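Local atomic coordinates of 2-(acetamidomethylene)succinate hydrolase (Mesorhizobium loti, PDB entry 3KXP), a protein that hydrolyses (E)-2-(acetamidomethylene)succinate to succinic semialdehyde, acetate, ammonia and carbon dioxide, the final reaction of vitamin B6 degradation. Residues A272-T277 and L284-V289; N147-A152 and V162-F167. All coordinates share one frame; numbering follows the deposited sequence.

Contact 1: residues A272-T277 and L284-V289; sequences AALAKT and LPVVVV
Leu274 meets Val286 and Val288 methyl to methyl, and no flat side-chain group lies between them; the flat group with a defined geometry is the Ala273 carbonyl, within the helix that carries the leucine. Both of its faces are used by Thr277, whose N and OG1 arrive from opposite faces. The hydroxyl bond, Thr277 OG1 to Ala273 O at 2.9 Å, comes in well above the carbonyl plane (38° out of it), while the backbone bond from Thr277 N to Ala273 O is 3.0 Å. Two donors therefore grip one oxygen, and the OG1 bond holds the hydroxyl back against the helix (chi1 -59°).

Across the interface one methyl does all the close touching. Leu274 CD2 lies 3.8 Å from Val286 CG1 and, at the same 3.8 Å, it reaches Val288 CG2. The leucine extends from the helix with CG opposite the backbone N (chi1 175°), which carries CD2 to the strand. The two valines share a rotamer yet offer different methyls, and CD2 rests against both at once. Leu274 and Val286 run past one another in opposite directions, whereas Val288 is met obliquely. Val287, between them, points away and packs on Ala307 of helix 301-313.

Leu274 also touches Ile260 of the adjacent strand, and the backbone of Val286 is hydrogen-bonded to the second subunit, which places this strand at the dimer interface. The helix packing here on the strand that follows it is that of a beta-alpha-beta crossover (258-263, 271-280, 286-289), ending in the outermost strand, within this chain, of the alpha/beta hydrolase sheet.

Contact 2: residues N147-A152 and V162-F167; sequences NSVTAA and VVAIDF
Val162 supplies the largest share of this buried contact, both its methyls pressing into the helix surface formed by Ser148, Val149 and Ala152. Its CG1, set opposite the backbone N (chi1 179°), approaches Ser148 CB at 3.7 Å and Val149 CG2 at 4.1 Å. The other branch turns along the helix, where Val162 CG2 is 3.7 Å from Ala152 CB. An alanine here would lose both methyls and is likely to leave a gap beside Ser148 and Ala152, with Val149 short of one of its two neighbours.

Val149 comes next in buried surface. Its CG2 reaches two strand residues; the Val149 and Val162 side chains cross at about a right angle, and Val149 CG2 meets Ala164 CB at 3.8 Å. Of the Ser148 side chain, CB makes the contact, while OG is hydrogen-bonded to Gly144 O one turn back, so the buried hydroxyl is satisfied within the helix. No hydrogen bond joins the two segments; the side-chain packing is essentially apolar.

The helix and strand axes approach to 8.4 Å and run at 147°, nearer antiparallel than parallel, as expected for a beta-alpha-beta unit (136-141, 143-154, 159-165). Just past the strand, Asp166 bonds through OD2 to His294 ND1, and Ser142 precedes the helix. The arrangement is that of the alpha/beta hydrolase core, with a probable nucleophile elbow and Ser-His-Asp catalytic triad at its strand ends.

Overall arrangement
Both contacts pack a helix on the strand that follows it, on the same sheet, with strand 258-263 between their strands. Their centres lie about 13 Å apart and the contacts do not touch (nearest atoms about 7 Å). Contact 2 is core: its five touching residues are all buried, it sums to 169 Å², and its centre is about 9 Å from that of the chain. Contact 1 is smaller (112 Å²), its centre about 18 Å from that of the chain, on a strand outermost within this chain, with two partly exposed valines. Neither has a hydrogen bond across it. Their surroundings differ: strand 159-165 leads into Asp166, the probable active-site aspartate, and no other chain touches contact 2, while strand 286-289 meets the second subunit.

Contact 1: residues A272-T277 and L284-V289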
ATOM      1  N   ALA A 272      -5.271 -17.377  -5.509  1.00 20.64           N
ATOM      2  CA  ALA A 272      -5.290 -18.160  -4.277  1.00 21.74           C
ATOM      3  C   ALA A 272      -3.974 -17.950  -3.526  1.00 21.75           C
ATOM      4  O   ALA A 272      -3.963 -17.811  -2.301  1.00 23.41           O
ATOM      5  CB  ALA A 272      -5.492 -19.649  -4.598  1.00 18.31           C
ATOM      6  N   ALA A 273      -2.869 -17.915  -4.265  1.00 21.11           N
ATOM      7  CA  ALA A 273      -1.559 -17.698  -3.656  1.00 22.42           C
ATOM      8  C   ALA A 273      -1.493 -16.328  -2.978  1.00 22.13           C
ATOM      9  O   ALA A 273      -0.998 -16.214  -1.858  1.00 24.23           O
ATOM     10  CB  ALA A 273      -0.458 -17.816  -4.708  1.00 21.84           C
ATOM     11  N   LEU A 274      -1.996 -15.291  -3.647  1.00 21.06           N
ATOM     12  CA  LEU A 274      -1.975 -13.953  -3.062  1.00 19.60           C
ATOM     13  C   LEU A 274      -2.856 -13.897  -1.828  1.00 21.12           C
ATOM     14  O   LEU A 274      -2.522 -13.227  -0.852  1.00 22.07           O
ATOM     15  CB  LEU A 274      -2.455 -12.891  -4.057  1.00 18.25           C
ATOM     16  CG  LEU A 274      -2.554 -11.476  -3.445  1.00 17.18           C
ATOM     17  CD1 LEU A 274      -1.165 -10.991  -3.018  1.00 11.82           C
ATOM     18  CD2 LEU A 274      -3.159 -10.501  -4.443  1.00 11.60           C
ATOM     19  N   ALA A 275      -3.984 -14.603  -1.868  1.00 21.33           N
ATOM     20  CA  ALA A 275      -4.902 -14.621  -0.731  1.00 22.05           C
ATOM     21  C   ALA A 275      -4.234 -15.207   0.517  1.00 22.45           C
ATOM     22  O   ALA A 275      -4.396 -14.683   1.619  1.00 23.29           O
ATOM     23  CB  ALA A 275      -6.157 -15.419  -1.081  1.00 20.41           C
ATOM     24  N   LYS A 276      -3.484 -16.292   0.342  1.00 23.85           N
ATOM     25  CA  LYS A 276      -2.792 -16.929   1.461  1.00 24.57           C
ATOM     26  C   LYS A 276      -1.693 -16.009   1.974  1.00 24.69           C
ATOM     27  O   LYS A 276      -1.506 -15.865   3.184  1.00 25.80           O
ATOM     28  CB  LYS A 276      -2.186 -18.264   1.028  1.00 26.72           C
ATOM     29  CG  LYS A 276      -3.210 -19.276   0.542  1.00 26.83           C
ATOM     30  CD  LYS A 276      -2.538 -20.517  -0.017  1.00 31.21           C
ATOM     31  CE  LYS A 276      -3.558 -21.448  -0.664  1.00 35.74           C
ATOM     32  NZ  LYS A 276      -2.923 -22.660  -1.270  1.00 38.53           N
ATOM     33  N   THR A 277      -0.971 -15.383   1.048  1.00 23.74           N
ATOM     34  CA  THR A 277       0.101 -14.463   1.411  1.00 22.24           C
ATOM     35  C   THR A 277      -0.471 -13.345   2.281  1.00 22.57           C
ATOM     36  O   THR A 277       0.054 -13.061   3.360  1.00 23.24           O
ATOM     37  CB  THR A 277       0.764 -13.838   0.158  1.00 22.34           C
ATOM     38  OG1 THR A 277       1.295 -14.876  -0.679  1.00 24.24           O
ATOM     39  CG2 THR A 277       1.893 -12.901   0.560  1.00 21.06           C
ATOM     40  N   LEU A 284       0.644  -5.981   4.914  1.00 21.85           N
ATOM     41  CA  LEU A 284       1.360  -5.537   3.719  1.00 23.20           C
ATOM     42  C   LEU A 284       0.403  -5.063   2.617  1.00 22.55           C
ATOM     43  O   LEU A 284      -0.418  -5.836   2.126  1.00 23.85           O
ATOM     44  CB  LEU A 284       2.257  -6.669   3.196  1.00 21.29           C
ATOM     45  CG  LEU A 284       3.359  -7.129   4.158  1.00 24.13           C
ATOM     46  CD1 LEU A 284       4.117  -8.340   3.587  1.00 21.47           C
ATOM     47  CD2 LEU A 284       4.314  -5.959   4.416  1.00 24.29           C
ATOM     48  N   PRO A 285       0.496  -3.782   2.220  1.00 20.62           N
ATOM     49  CA  PRO A 285      -0.381  -3.243   1.169  1.00 20.47           C
ATOM     50  C   PRO A 285      -0.318  -4.059  -0.118  1.00 20.53           C
ATOM     51  O   PRO A 285       0.744  -4.532  -0.516  1.00 20.77           O
ATOM     52  CB  PRO A 285       0.130  -1.818   0.979  1.00 18.73           C
ATOM     53  CG  PRO A 285       1.583  -1.942   1.323  1.00 21.99           C
ATOM     54  CD  PRO A 285       1.537  -2.806   2.575  1.00 20.63           C
ATOM     55  N   VAL A 286      -1.464  -4.210  -0.767  1.00 21.06           N
ATOM     56  CA  VAL A 286      -1.554  -4.994  -1.987  1.00 21.14           C
ATOM     57  C   VAL A 286      -2.141  -4.229  -3.171  1.00 22.74           C
ATOM     58  O   VAL A 286      -3.072  -3.431  -3.014  1.00 23.34           O
ATOM     59  CB  VAL A 286      -2.421  -6.257  -1.750  1.00 19.86           C
ATOM     60  CG1 VAL A 286      -2.570  -7.030  -3.036  1.00 21.47           C
ATOM     61  CG2 VAL A 286      -1.785  -7.142  -0.668  1.00 18.79           C
ATOM     62  N   VAL A 287      -1.592  -4.504  -4.354  1.00 21.76           N
ATOM     63  CA  VAL A 287      -2.028  -3.910  -5.615  1.00 19.84           C
ATOM     64  C   VAL A 287      -2.172  -5.041  -6.645  1.00 21.20           C
ATOM     65  O   VAL A 287      -1.243  -5.825  -6.839  1.00 20.86           O
ATOM     66  CB  VAL A 287      -0.995  -2.872  -6.132  1.00 20.18           C
ATOM     67  CG1 VAL A 287      -1.219  -2.580  -7.607  1.00 19.00           C
ATOM     68  CG2 VAL A 287      -1.111  -1.577  -5.336  1.00 19.15           C
ATOM     69  N   VAL A 288      -3.346  -5.138  -7.270  1.00 21.96           N
ATOM     70  CA  VAL A 288      -3.626  -6.150  -8.295  1.00 22.34           C
ATOM     71  C   VAL A 288      -3.862  -5.361  -9.585  1.00 23.40           C
ATOM     72  O   VAL A 288      -4.810  -4.580  -9.683  1.00 24.10           O
ATOM     73  CB  VAL A 288      -4.891  -6.999  -7.955  1.00 22.86           C
ATOM     74  CG1 VAL A 288      -5.186  -7.984  -9.080  1.00 21.73           C
ATOM     75  CG2 VAL A 288      -4.673  -7.779  -6.660  1.00 21.85           C
ATOM     76  N   VAL A 289      -2.988  -5.559 -10.568  1.00 24.38           N
ATOM     77  CA  VAL A 289      -3.077  -4.823 -11.820  1.00 23.21           C
ATOM     78  C   VAL A 289      -3.953  -5.494 -12.875  1.00 25.27           C
ATOM     79  O   VAL A 289      -3.641  -6.580 -13.365  1.00 25.70           O
ATOM     80  CB  VAL A 289      -1.660  -4.573 -12.402  1.00 23.30           C
ATOM     81  CG1 VAL A 289      -1.738  -3.626 -13.592  1.00 19.36           C
ATOM     82  CG2 VAL A 289      -0.742  -4.004 -11.317  1.00 20.64           C
TER

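Contact 2: residues N147-A152 and V162-F167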
ATOM      1  N   ASN A 147      14.099 -12.227  -4.440  1.00 23.03           N
ATOM      2  CA  ASN A 147      15.396 -11.850  -3.913  1.00 24.32           C
ATOM      3  C   ASN A 147      15.315 -10.641  -2.994  1.00 25.16           C
ATOM      4  O   ASN A 147      15.908 -10.644  -1.913  1.00 25.79           O
ATOM      5  CB  ASN A 147      16.382 -11.562  -5.054  1.00 25.29           C
ATOM      6  CG  ASN A 147      16.719 -12.808  -5.856  1.00 26.34           C
ATOM      7  OD1 ASN A 147      16.513 -13.927  -5.386  1.00 26.22           O
ATOM      8  ND2 ASN A 147      17.251 -12.622  -7.065  1.00 24.50           N
ATOM      9  N   SER A 148      14.582  -9.610  -3.410  1.00 23.67           N
ATOM     10  CA  SER A 148      14.465  -8.405  -2.600  1.00 22.71           C
ATOM     11  C   SER A 148      13.819  -8.635  -1.235  1.00 23.51           C
ATOM     12  O   SER A 148      14.306  -8.126  -0.229  1.00 26.02           O
ATOM     13  CB  SER A 148      13.694  -7.328  -3.353  1.00 21.45           C
ATOM     14  OG  SER A 148      14.434  -6.874  -4.466  1.00 24.98           O
ATOM     15  N   VAL A 149      12.731  -9.394  -1.189  1.00 23.29           N
ATOM     16  CA  VAL A 149      12.068  -9.645   0.085  1.00 22.71           C
ATOM     17  C   VAL A 149      12.974 -10.468   1.007  1.00 25.17           C
ATOM     18  O   VAL A 149      12.992 -10.248   2.221  1.00 25.30           O
ATOM     19  CB  VAL A 149      10.721 -10.358  -0.118  1.00 20.89           C
ATOM     20  CG1 VAL A 149      10.057 -10.628   1.232  1.00 17.49           C
ATOM     21  CG2 VAL A 149       9.811  -9.495  -0.995  1.00 19.47           C
ATOM     22  N   THR A 150      13.731 -11.406   0.434  1.00 25.69           N
ATOM     23  CA  THR A 150      14.654 -12.220   1.228  1.00 25.65           C
ATOM     24  C   THR A 150      15.739 -11.295   1.798  1.00 25.92           C
ATOM     25  O   THR A 150      16.099 -11.387   2.968  1.00 25.07           O
ATOM     26  CB  THR A 150      15.324 -13.317   0.371  1.00 25.76           C
ATOM     27  OG1 THR A 150      14.319 -14.186  -0.165  1.00 27.29           O
ATOM     28  CG2 THR A 150      16.290 -14.147   1.216  1.00 23.31           C
ATOM     29  N   ALA A 151      16.231 -10.387   0.963  1.00 25.43           N
ATOM     30  CA  ALA A 151      17.260  -9.440   1.370  1.00 25.72           C
ATOM     31  C   ALA A 151      16.772  -8.525   2.494  1.00 25.29           C
ATOM     32  O   ALA A 151      17.463  -8.335   3.495  1.00 23.80           O
ATOM     33  CB  ALA A 151      17.700  -8.602   0.169  1.00 23.94           C
ATOM     34  N   ALA A 152      15.586  -7.958   2.313  1.00 24.59           N
ATOM     35  CA  ALA A 152      14.994  -7.055   3.294  1.00 25.96           C
ATOM     36  C   ALA A 152      14.814  -7.714   4.662  1.00 26.78           C
ATOM     37  O   ALA A 152      15.010  -7.084   5.701  1.00 27.88           O
ATOM     38  CB  ALA A 152      13.648  -6.551   2.782  1.00 25.07           C
ATOM     39  N   VAL A 162      10.412  -2.441  -0.063  1.00 26.88           N
ATOM     40  CA  VAL A 162      10.407  -3.307  -1.227  1.00 26.02           C
ATOM     41  C   VAL A 162       9.101  -3.271  -2.000  1.00 25.36           C
ATOM     42  O   VAL A 162       8.021  -3.195  -1.418  1.00 27.97           O
ATOM     43  CB  VAL A 162      10.633  -4.774  -0.831  1.00 24.56           C
ATOM     44  CG1 VAL A 162      10.601  -5.657  -2.075  1.00 22.75           C
ATOM     45  CG2 VAL A 162      11.940  -4.918  -0.091  1.00 27.83           C
ATOM     46  N   VAL A 163       9.218  -3.319  -3.318  1.00 22.63           N
ATOM     47  CA  VAL A 163       8.064  -3.388  -4.193  1.00 20.31           C
ATOM     48  C   VAL A 163       8.251  -4.757  -4.846  1.00 20.85           C
ATOM     49  O   VAL A 163       9.028  -4.897  -5.792  1.00 21.87           O
ATOM     50  CB  VAL A 163       8.083  -2.300  -5.278  1.00 20.60           C
ATOM     51  CG1 VAL A 163       6.963  -2.547  -6.259  1.00 16.63           C
ATOM     52  CG2 VAL A 163       7.930  -0.910  -4.644  1.00 20.88           C
ATOM     53  N   ALA A 164       7.566  -5.763  -4.305  1.00 18.83           N
ATOM     54  CA  ALA A 164       7.644  -7.134  -4.798  1.00 18.01           C
ATOM     55  C   ALA A 164       6.634  -7.408  -5.919  1.00 19.90           C
ATOM     56  O   ALA A 164       5.476  -7.738  -5.659  1.00 17.58           O
ATOM     57  CB  ALA A 164       7.415  -8.104  -3.646  1.00 17.08           C
ATOM     58  N   ILE A 165       7.087  -7.294  -7.161  1.00 20.68           N
ATOM     59  CA  ILE A 165       6.217  -7.509  -8.315  1.00 21.32           C
ATOM     60  C   ILE A 165       6.104  -8.959  -8.789  1.00 21.95           C
ATOM     61  O   ILE A 165       7.024  -9.501  -9.398  1.00 23.63           O
ATOM     62  CB  ILE A 165       6.680  -6.660  -9.526  1.00 21.28           C
ATOM     63  CG1 ILE A 165       6.729  -5.175  -9.138  1.00 21.37           C
ATOM     64  CG2 ILE A 165       5.736  -6.882 -10.707  1.00 21.21           C
ATOM     65  CD1 ILE A 165       7.163  -4.253 -10.279  1.00 16.99           C
ATOM     66  N   ASP A 166       4.960  -9.565  -8.496  1.00 23.19           N
ATOM     67  CA  ASP A 166       4.608 -10.923  -8.907  1.00 23.33           C
ATOM     68  C   ASP A 166       5.411 -12.132  -8.434  1.00 23.16           C
ATOM     69  O   ASP A 166       5.867 -12.939  -9.254  1.00 21.29           O
ATOM     70  CB  ASP A 166       4.489 -10.981 -10.432  1.00 24.00           C
ATOM     71  CG  ASP A 166       3.224 -11.696 -10.885  1.00 27.73           C
ATOM     72  OD1 ASP A 166       2.124 -11.190 -10.579  1.00 33.82           O
ATOM     73  OD2 ASP A 166       3.318 -12.763 -11.532  1.00 26.50           O
ATOM     74  N   PHE A 167       5.583 -12.255  -7.120  1.00 20.63           N
ATOM     75  CA  PHE A 167       6.264 -13.404  -6.545  1.00 19.94           C
ATOM     76  C   PHE A 167       6.060 -13.425  -5.050  1.00 21.14           C
ATOM     77  O   PHE A 167       6.688 -12.675  -4.302  1.00 25.06           O
ATOM     78  CB  PHE A 167       7.761 -13.430  -6.863  1.00 19.94           C
ATOM     79  CG  PHE A 167       8.360 -14.813  -6.756  1.00 16.70           C
ATOM     80  CD1 PHE A 167       8.496 -15.434  -5.520  1.00 16.06           C
ATOM     81  CD2 PHE A 167       8.698 -15.525  -7.899  1.00 16.92           C
ATOM     82  CE1 PHE A 167       8.955 -16.754  -5.421  1.00 17.61           C
ATOM     83  CE2 PHE A 167       9.159 -16.845  -7.816  1.00 19.25           C
ATOM     84  CZ  PHE A 167       9.285 -17.461  -6.571  1.00 16.94           C
TER